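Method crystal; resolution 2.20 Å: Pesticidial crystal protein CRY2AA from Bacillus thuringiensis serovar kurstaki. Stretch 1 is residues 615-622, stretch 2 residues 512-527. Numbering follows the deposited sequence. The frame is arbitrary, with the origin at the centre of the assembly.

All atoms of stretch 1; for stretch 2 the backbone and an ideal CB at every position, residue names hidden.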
ATOM      1  N   THR A 615      -5.915 -21.747  17.113  1.00 29.32           N
ATOM      2  CA  THR A 615      -4.881 -20.902  16.526  1.00 28.21           C
ATOM      3  C   THR A 615      -5.541 -19.748  15.775  1.00 26.31           C
ATOM      4  O   THR A 615      -6.638 -19.895  15.235  1.00 25.93           O
ATOM      5  CB  THR A 615      -4.004 -21.693  15.548  1.00 29.17           C
ATOM      6  OG1 THR A 615      -4.827 -22.589  14.792  1.00 32.76           O
ATOM      7  CG2 THR A 615      -2.951 -22.487  16.301  1.00 30.98           C
ATOM      8  N   PRO A 616      -4.871 -18.588  15.719  1.00 24.91           N
ATOM      9  CA  PRO A 616      -5.394 -17.402  15.037  1.00 24.82           C
ATOM     10  C   PRO A 616      -5.681 -17.655  13.571  1.00 23.12           C
ATOM     11  O   PRO A 616      -5.139 -18.582  12.974  1.00 21.95           O
ATOM     12  CB  PRO A 616      -4.284 -16.372  15.235  1.00 24.68           C
ATOM     13  CG  PRO A 616      -3.645 -16.817  16.522  1.00 27.00           C
ATOM     14  CD  PRO A 616      -3.545 -18.299  16.286  1.00 24.79           C
ATOM     15  N   PHE A 617      -6.546 -16.824  13.001  1.00 21.04           N
ATOM     16  CA  PHE A 617      -6.909 -16.927  11.593  1.00 20.39           C
ATOM     17  C   PHE A 617      -6.627 -15.581  10.938  1.00 19.43           C
ATOM     18  O   PHE A 617      -6.979 -14.533  11.476  1.00 19.91           O
ATOM     19  CB  PHE A 617      -8.394 -17.273  11.456  1.00 19.54           C
ATOM     20  CG  PHE A 617      -8.884 -17.356  10.031  1.00 20.05           C
ATOM     21  CD1 PHE A 617      -9.043 -18.591   9.408  1.00 18.70           C
ATOM     22  CD2 PHE A 617      -9.226 -16.201   9.323  1.00 18.75           C
ATOM     23  CE1 PHE A 617      -9.539 -18.681   8.112  1.00 19.23           C
ATOM     24  CE2 PHE A 617      -9.724 -16.280   8.023  1.00 16.15           C
ATOM     25  CZ  PHE A 617      -9.881 -17.523   7.417  1.00 18.94           C
ATOM     26  N   ASP A 618      -5.982 -15.610   9.779  1.00 18.38           N
ATOM     27  CA  ASP A 618      -5.675 -14.382   9.052  1.00 18.65           C
ATOM     28  C   ASP A 618      -6.549 -14.242   7.813  1.00 17.62           C
ATOM     29  O   ASP A 618      -6.448 -15.040   6.884  1.00 15.98           O
ATOM     30  CB  ASP A 618      -4.208 -14.360   8.609  1.00 20.18           C
ATOM     31  CG  ASP A 618      -3.271 -13.836   9.688  1.00 21.85           C
ATOM     32  OD1 ASP A 618      -3.169 -12.603   9.853  1.00 19.38           O
ATOM     33  OD2 ASP A 618      -2.635 -14.663  10.372  1.00 25.02           O
ATOM     34  N   LEU A 619      -7.413 -13.231   7.807  1.00 17.09           N
ATOM     35  CA  LEU A 619      -8.260 -12.959   6.649  1.00 16.24           C
ATOM     36  C   LEU A 619      -7.379 -11.963   5.894  1.00 14.31           C
ATOM     37  O   LEU A 619      -7.250 -10.808   6.309  1.00 13.74           O
ATOM     38  CB  LEU A 619      -9.562 -12.278   7.074  1.00 15.72           C
ATOM     39  CG  LEU A 619     -10.854 -12.620   6.322  1.00 19.91           C
ATOM     40  CD1 LEU A 619     -11.737 -11.383   6.317  1.00 15.38           C
ATOM     41  CD2 LEU A 619     -10.577 -13.082   4.898  1.00 16.07           C
ATOM     42  N   MET A 620      -6.774 -12.411   4.797  1.00 14.63           N
ATOM     43  CA  MET A 620      -5.853 -11.572   4.034  1.00 13.06           C
ATOM     44  C   MET A 620      -6.393 -10.773   2.853  1.00 12.93           C
ATOM     45  O   MET A 620      -5.998  -9.619   2.658  1.00 12.80           O
ATOM     46  CB  MET A 620      -4.667 -12.429   3.602  1.00 13.97           C
ATOM     47  CG  MET A 620      -3.951 -13.044   4.801  1.00 12.29           C
ATOM     48  SD  MET A 620      -2.752 -14.284   4.347  1.00 12.97           S
ATOM     49  CE  MET A 620      -1.436 -13.215   3.742  1.00 10.51           C
ATOM     50  N   ASN A 621      -7.265 -11.375   2.048  1.00 11.71           N
ATOM     51  CA  ASN A 621      -7.845 -10.658   0.919  1.00 12.17           C
ATOM     52  C   ASN A 621      -9.185 -11.249   0.517  1.00 13.13           C
ATOM     53  O   ASN A 621      -9.452 -12.435   0.720  1.00 12.06           O
ATOM     54  CB  ASN A 621      -6.913 -10.665  -0.299  1.00 11.97           C
ATOM     55  CG  ASN A 621      -7.061  -9.401  -1.160  1.00 15.61           C
ATOM     56  OD1 ASN A 621      -8.066  -8.685  -1.078  1.00 11.81           O
ATOM     57  ND2 ASN A 621      -6.055  -9.128  -1.991  1.00 12.22           N
ATOM     58  N   ILE A 622     -10.020 -10.397  -0.058  1.00 13.16           N
ATOM     59  CA  ILE A 622     -11.339 -10.788  -0.520  1.00 13.93           C
ATOM     60  C   ILE A 622     -11.330 -10.457  -2.000  1.00 14.24           C
ATOM     61  O   ILE A 622     -11.208  -9.290  -2.380  1.00 15.73           O
ATOM     62  CB  ILE A 622     -12.441  -9.966   0.198  1.00 13.97           C
ATOM     63  CG1 ILE A 622     -12.360 -10.202   1.709  1.00 13.53           C
ATOM     64  CG2 ILE A 622     -13.821 -10.354  -0.327  1.00 11.44           C
ATOM     65  CD1 ILE A 622     -13.151  -9.185   2.537  1.00 13.28           C
ATOM     66  N   UNK A 512      -4.937  -6.047  13.422  1.00 17.76           N
ATOM     67  CA  UNK A 512      -4.461  -5.822  12.069  1.00 17.04           C
ATOM     68  C   UNK A 512      -3.033  -6.346  12.103  1.00 15.70           C
ATOM     69  O   UNK A 512      -2.271  -6.000  12.998  1.00 16.23           O
ATOM     70  CB  UNK A 512      -4.549  -4.356  11.638  1.00 17.04           C
ATOM     71  N   UNK A 513      -2.690  -7.203  11.146  1.00 15.08           N
ATOM     72  CA  UNK A 513      -1.364  -7.800  11.086  1.00 14.91           C
ATOM     73  C   UNK A 513      -0.624  -7.444   9.796  1.00 14.67           C
ATOM     74  O   UNK A 513      -1.070  -7.760   8.694  1.00 14.67           O
ATOM     75  CB  UNK A 513      -1.473  -9.320  11.218  1.00 14.91           C
ATOM     76  N   UNK A 514       0.515  -6.787   9.958  1.00 13.73           N
ATOM     77  CA  UNK A 514       1.360  -6.357   8.850  1.00 15.39           C
ATOM     78  C   UNK A 514       1.653  -7.450   7.812  1.00 14.56           C
ATOM     79  O   UNK A 514       1.910  -8.604   8.166  1.00 11.39           O
ATOM     80  CB  UNK A 514       2.683  -5.829   9.409  1.00 15.39           C
ATOM     81  N   UNK A 515       1.591  -7.074   6.532  1.00 12.44           N
ATOM     82  CA  UNK A 515       1.885  -7.985   5.423  1.00 12.02           C
ATOM     83  C   UNK A 515       2.740  -7.258   4.388  1.00 12.49           C
ATOM     84  O   UNK A 515       2.648  -6.043   4.246  1.00 12.08           O
ATOM     85  CB  UNK A 515       0.596  -8.510   4.787  1.00 12.02           C
ATOM     86  N   UNK A 516       3.571  -7.998   3.663  1.00 14.75           N
ATOM     87  CA  UNK A 516       4.442  -7.381   2.668  1.00 15.74           C
ATOM     88  C   UNK A 516       4.039  -7.659   1.225  1.00 14.46           C
ATOM     89  O   UNK A 516       4.356  -6.874   0.335  1.00 13.80           O
ATOM     90  CB  UNK A 516       5.878  -7.861   2.886  1.00 15.74           C
ATOM     91  N   UNK A 517       3.345  -8.770   0.995  1.00 13.65           N
ATOM     92  CA  UNK A 517       2.916  -9.094  -0.357  1.00 14.31           C
ATOM     93  C   UNK A 517       1.442  -9.443  -0.410  1.00 13.95           C
ATOM     94  O   UNK A 517       1.041 -10.354  -1.134  1.00 17.64           O
ATOM     95  CB  UNK A 517       3.746 -10.253  -0.913  1.00 14.31           C
ATOM     96  N   UNK A 518       0.629  -8.709   0.347  1.00 13.43           N
ATOM     97  CA  UNK A 518      -0.805  -8.970   0.423  1.00 12.46           C
ATOM     98  C   UNK A 518      -1.685  -7.766   0.060  1.00 11.34           C
ATOM     99  O   UNK A 518      -2.874  -7.742   0.392  1.00 11.61           O
ATOM    100  CB  UNK A 518      -1.154  -9.438   1.837  1.00 12.46           C
ATOM    101  N   UNK A 519      -1.112  -6.782  -0.626  1.00  9.42           N
ATOM    102  CA  UNK A 519      -1.849  -5.572  -1.006  1.00 11.12           C
ATOM    103  C   UNK A 519      -2.482  -4.932   0.227  1.00 11.14           C
ATOM    104  O   UNK A 519      -3.609  -4.446   0.187  1.00 12.25           O
ATOM    105  CB  UNK A 519      -2.923  -5.896  -2.047  1.00 11.12           C
ATOM    106  N   UNK A 520      -1.739  -4.932   1.327  1.00 11.62           N
ATOM    107  CA  UNK A 520      -2.242  -4.351   2.557  1.00 10.32           C
ATOM    108  C   UNK A 520      -2.142  -5.345   3.689  1.00 11.05           C
ATOM    109  O   UNK A 520      -1.794  -6.501   3.467  1.00 12.36           O
ATOM    110  CB  UNK A 520      -3.689  -3.883   2.385  1.00 10.32           C
ATOM    111  N   UNK A 521      -2.450  -4.914   4.906  1.00 10.66           N
ATOM    112  CA  UNK A 521      -2.358  -5.818   6.045  1.00 10.37           C
ATOM    113  C   UNK A 521      -3.550  -6.760   6.132  1.00 11.71           C
ATOM    114  O   UNK A 521      -4.556  -6.584   5.442  1.00 11.12           O
ATOM    115  CB  UNK A 521      -2.239  -5.015   7.342  1.00 10.37           C
ATOM    116  N   UNK A 522      -3.422  -7.774   6.981  1.00 12.15           N
ATOM    117  CA  UNK A 522      -4.486  -8.749   7.160  1.00 13.67           C
ATOM    118  C   UNK A 522      -5.221  -8.529   8.478  1.00 14.21           C
ATOM    119  O   UNK A 522      -4.777  -7.757   9.337  1.00 12.23           O
ATOM    120  CB  UNK A 522      -3.919 -10.169   7.103  1.00 13.67           C
ATOM    121  N   UNK A 523      -6.357  -9.205   8.617  1.00 14.72           N
ATOM    122  CA  UNK A 523      -7.163  -9.116   9.824  1.00 16.40           C
ATOM    123  C   UNK A 523      -6.987 -10.454  10.538  1.00 17.39           C
ATOM    124  O   UNK A 523      -7.376 -11.503  10.017  1.00 15.52           O
ATOM    125  CB  UNK A 523      -8.631  -8.814   9.517  1.00 16.40           C
ATOM    126  N   UNK A 524      -6.378 -10.420  11.719  1.00 17.10           N
ATOM    127  CA  UNK A 524      -6.151 -11.645  12.474  1.00 19.10           C
ATOM    128  C   UNK A 524      -7.207 -11.853  13.551  1.00 17.48           C
ATOM    129  O   UNK A 524      -7.330 -11.051  14.479  1.00 18.45           O
ATOM    130  CB  UNK A 524      -4.759 -11.621  13.109  1.00 19.10           C
ATOM    131  N   UNK A 525      -7.970 -12.931  13.416  1.00 17.31           N
ATOM    132  CA  UNK A 525      -9.006 -13.269  14.385  1.00 19.76           C
ATOM    133  C   UNK A 525      -8.400 -14.202  15.432  1.00 20.82           C
ATOM    134  O   UNK A 525      -7.909 -15.283  15.103  1.00 20.22           O
ATOM    135  CB  UNK A 525     -10.214 -13.915  13.703  1.00 19.76           C
ATOM    136  N   UNK A 526      -8.421 -13.782  16.690  1.00 21.51           N
ATOM    137  CA  UNK A 526      -7.871 -14.601  17.763  1.00 23.08           C
ATOM    138  C   UNK A 526      -8.973 -15.252  18.580  1.00 24.61           C
ATOM    139  O   UNK A 526      -8.710 -16.124  19.405  1.00 26.06           O
ATOM    140  CB  UNK A 526      -6.974 -13.758  18.671  1.00 23.08           C
ATOM    141  N   UNK A 527     -10.209 -14.819  18.347  1.00 25.10           N
ATOM    142  CA  UNK A 527     -11.360 -15.369  19.048  1.00 24.92           C
ATOM    143  C   UNK A 527     -12.264 -16.108  18.069  1.00 24.88           C
ATOM    144  O   UNK A 527     -12.626 -15.579  17.017  1.00 23.07           O
ATOM    145  CB  UNK A 527     -12.136 -14.263  19.765  1.00 24.92           C
TER

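Position 512 points its CA-to-CB bond away from stretch 1 and has nothing of it within reach. The contact sets no preference; the residue is Ile512.

At 513 the CB points toward stretch 1, and an ideal CB lies 3.9 Å from Asp618 OD1. A small or polar side chain would suit a place beside a carboxylate. It is Ser513, whose backbone pairs with that of 522.

Position 514 is out of reach and open to many residues; it is Glu514.

At 515 the CB points toward stretch 1, with Met620 CE 5.2 Å from the ideal CB. The carboxylate of Asp618 lies further on. A long side chain, apolar along its length and perhaps positive at its end, would serve. Lys515 does both. Its CD packs 4.0 Å from Met620 CE, and its NZ forms a long salt bridge of 3.8 Å with Asp618 OD1.

Positions 516 and 517 meet nothing of stretch 1. They are Phe516 and Gly517.

At 518 the CB points toward stretch 1, 4.2 Å from Met620 CE, and the carbonyl of Met620 lies beyond. A side chain with a donor set further out fits, such as Asn or perhaps Gln; Ser would be too short. It is Asn518. Its ND2 donates to Met620 O at 2.7 Å, and also to the backbone O of 520 at 3.2 Å. Water 2 links Asn518 OD1 (2.9 Å) to Asn621 ND2 (2.8 Å).

Position 519 points sideways, its ideal CB 4.5 Å from Asn621 ND2. Its positive phi of 54° favours Gly, Asn or Asp, but others are possible. It is Gln519, whose side-chain end leads away.

At 520 phi/psi is 127/174, and a CB would be jammed against the preceding carbonyl O. This calls for glycine, and Gly520 is found.

Position 521 points away, so stretch 1 leaves it free. Asp521 uses OD1 to accept from Lys515 N at 3.0 Å.

At 522 the CB points toward stretch 1, 3.5 Å from Leu619 O and 3.7 Å from Asp618 OD1. The space is tight and an acceptor is near, so Ser or Thr would suit. Ser522 OG donates to Asp618 OD1 at 2.8 Å and accepts from Lys515 NZ at 2.8 Å.

At 523 the strand pairs antiparallel with Leu619, and the CB shares its face of the sheet. An apolar residue is expected. Leu523 CB lies 4.2 Å from Leu619 CB, and two backbone hydrogen bonds join the pair.

Position 524 lies on the face of Asp618, with Pro616 nearby. A long or polar side chain would suit. Arg524 CG packs 3.7 Å from Pro616 CB, while its guanidinium turns to the side chain of 526.

At 525 the CB shares a face with Phe617 and Leu619, which favours a large apolar group. Phe525 CD1 lies 3.7 Å from Phe617 CD2, which sits at the edge of the Phe525 ring. Phe525 CE1 lies 3.9 Å from Leu619 CB.

Position 526 points sideways near Pro616; many residues fit. It is Glu526, whose OE2 forms a salt bridge with Arg524 NE at 2.9 Å.

Position 527 points away and is unconstrained: Gln527.

Stretch 2 (512-527) ISEKFGNQGDSLRFEQ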
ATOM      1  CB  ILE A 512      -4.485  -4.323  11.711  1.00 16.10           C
ATOM      2  CG1 ILE A 512      -5.934  -3.827  11.724  1.00 16.13           C
ATOM      3  CG2 ILE A 512      -3.849  -4.094  10.346  1.00 15.91           C
ATOM      4  CD1 ILE A 512      -6.094  -2.351  11.431  1.00 16.70           C
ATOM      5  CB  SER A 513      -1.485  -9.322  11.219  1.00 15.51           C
ATOM      6  OG  SER A 513      -0.220  -9.957  11.147  1.00 19.09           O
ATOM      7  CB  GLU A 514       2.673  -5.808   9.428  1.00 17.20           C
ATOM      8  CG  GLU A 514       3.807  -5.666   8.433  1.00 21.30           C
ATOM      9  CD  GLU A 514       4.988  -4.894   8.998  1.00 20.85           C
ATOM     10  OE1 GLU A 514       5.601  -5.368   9.980  1.00 20.14           O
ATOM     11  OE2 GLU A 514       5.307  -3.815   8.455  1.00 17.84           O
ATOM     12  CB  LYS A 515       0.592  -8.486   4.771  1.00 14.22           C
ATOM     13  CG  LYS A 515      -0.224  -9.401   5.669  1.00 12.75           C
ATOM     14  CD  LYS A 515       0.571 -10.647   6.024  1.00 15.68           C
ATOM     15  CE  LYS A 515      -0.121 -11.454   7.112  1.00 16.55           C
ATOM     16  NZ  LYS A 515      -0.222 -10.677   8.379  1.00 16.53           N
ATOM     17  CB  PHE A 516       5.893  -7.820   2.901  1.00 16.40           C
ATOM     18  CG  PHE A 516       6.367  -7.598   4.309  1.00 18.96           C
ATOM     19  CD1 PHE A 516       6.430  -8.657   5.209  1.00 19.32           C
ATOM     20  CD2 PHE A 516       6.710  -6.324   4.749  1.00 20.57           C
ATOM     21  CE1 PHE A 516       6.826  -8.453   6.531  1.00 20.26           C
ATOM     22  CE2 PHE A 516       7.107  -6.108   6.073  1.00 21.23           C
ATOM     23  CZ  PHE A 516       7.164  -7.176   6.964  1.00 18.16           C
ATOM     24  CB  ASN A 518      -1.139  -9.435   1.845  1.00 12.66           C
ATOM     25  CG  ASN A 518      -2.581  -9.874   2.003  1.00 13.77           C
ATOM     26  OD1 ASN A 518      -3.044 -10.784   1.317  1.00 14.44           O
ATOM     27  ND2 ASN A 518      -3.301  -9.228   2.918  1.00 11.39           N
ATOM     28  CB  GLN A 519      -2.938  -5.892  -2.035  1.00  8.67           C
ATOM     29  CG  GLN A 519      -2.428  -6.462  -3.354  1.00  9.37           C
ATOM     30  CD  GLN A 519      -1.661  -5.452  -4.199  1.00 10.04           C
ATOM     31  OE1 GLN A 519      -1.193  -5.777  -5.291  1.00  8.82           O
ATOM     32  NE2 GLN A 519      -1.535  -4.224  -3.703  1.00  7.97           N
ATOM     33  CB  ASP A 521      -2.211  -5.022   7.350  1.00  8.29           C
ATOM     34  CG  ASP A 521      -0.949  -4.174   7.376  1.00 11.91           C
ATOM     35  OD1 ASP A 521       0.006  -4.501   6.630  1.00 12.21           O
ATOM     36  OD2 ASP A 521      -0.904  -3.185   8.145  1.00 14.68           O
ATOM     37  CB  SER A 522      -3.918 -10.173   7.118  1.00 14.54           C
ATOM     38  OG  SER A 522      -3.025 -10.405   8.198  1.00 13.09           O
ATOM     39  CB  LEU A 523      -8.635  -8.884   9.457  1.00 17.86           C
ATOM     40  CG  LEU A 523      -9.486  -8.060  10.428  1.00 22.50           C
ATOM     41  CD1 LEU A 523      -8.820  -6.709  10.696  1.00 18.44           C
ATOM     42  CD2 LEU A 523     -10.887  -7.863   9.838  1.00 20.39           C
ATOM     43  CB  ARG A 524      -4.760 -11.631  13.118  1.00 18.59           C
ATOM     44  CG  ARG A 524      -4.417 -12.938  13.825  1.00 21.32           C
ATOM     45  CD  ARG A 524      -3.048 -12.909  14.501  1.00 20.38           C
ATOM     46  NE  ARG A 524      -2.989 -11.988  15.637  1.00 19.66           N
ATOM     47  CZ  ARG A 524      -2.231 -10.896  15.678  1.00 20.62           C
ATOM     48  NH1 ARG A 524      -1.463 -10.578  14.644  1.00 21.75           N
ATOM     49  NH2 ARG A 524      -2.223 -10.132  16.760  1.00 18.57           N
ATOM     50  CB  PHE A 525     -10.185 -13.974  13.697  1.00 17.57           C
ATOM     51  CG  PHE A 525     -10.842 -13.158  12.615  1.00 17.65           C
ATOM     52  CD1 PHE A 525     -11.022 -13.692  11.340  1.00 17.96           C
ATOM     53  CD2 PHE A 525     -11.278 -11.862  12.865  1.00 16.39           C
ATOM     54  CE1 PHE A 525     -11.628 -12.942  10.329  1.00 16.60           C
ATOM     55  CE2 PHE A 525     -11.885 -11.102  11.859  1.00 16.85           C
ATOM     56  CZ  PHE A 525     -12.059 -11.646  10.590  1.00 14.50           C
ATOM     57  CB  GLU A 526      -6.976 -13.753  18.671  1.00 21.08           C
ATOM     58  CG  GLU A 526      -5.668 -13.343  18.018  1.00 20.74           C
ATOM     59  CD  GLU A 526      -4.773 -12.544  18.944  1.00 21.78           C
ATOM     60  OE1 GLU A 526      -5.062 -12.485  20.157  1.00 23.03           O
ATOM     61  OE2 GLU A 526      -3.769 -11.981  18.458  1.00 23.50           O
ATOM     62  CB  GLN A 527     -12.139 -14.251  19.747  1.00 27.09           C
ATOM     63  CG  GLN A 527     -13.480 -14.692  20.313  1.00 28.56           C
ATOM     64  CD  GLN A 527     -14.040 -13.708  21.316  1.00 31.76           C
ATOM     65  OE1 GLN A 527     -13.591 -12.564  21.402  1.00 33.05           O
ATOM     66  NE2 GLN A 527     -15.036 -14.144  22.078  1.00 32.34           N
TER
HETATM   67  O   HOH W   1      -5.272  -7.226   1.340  1.00  6.72           O
HETATM   68  O   HOH W   2      -3.591 -10.354  -1.486  1.00 10.08           O
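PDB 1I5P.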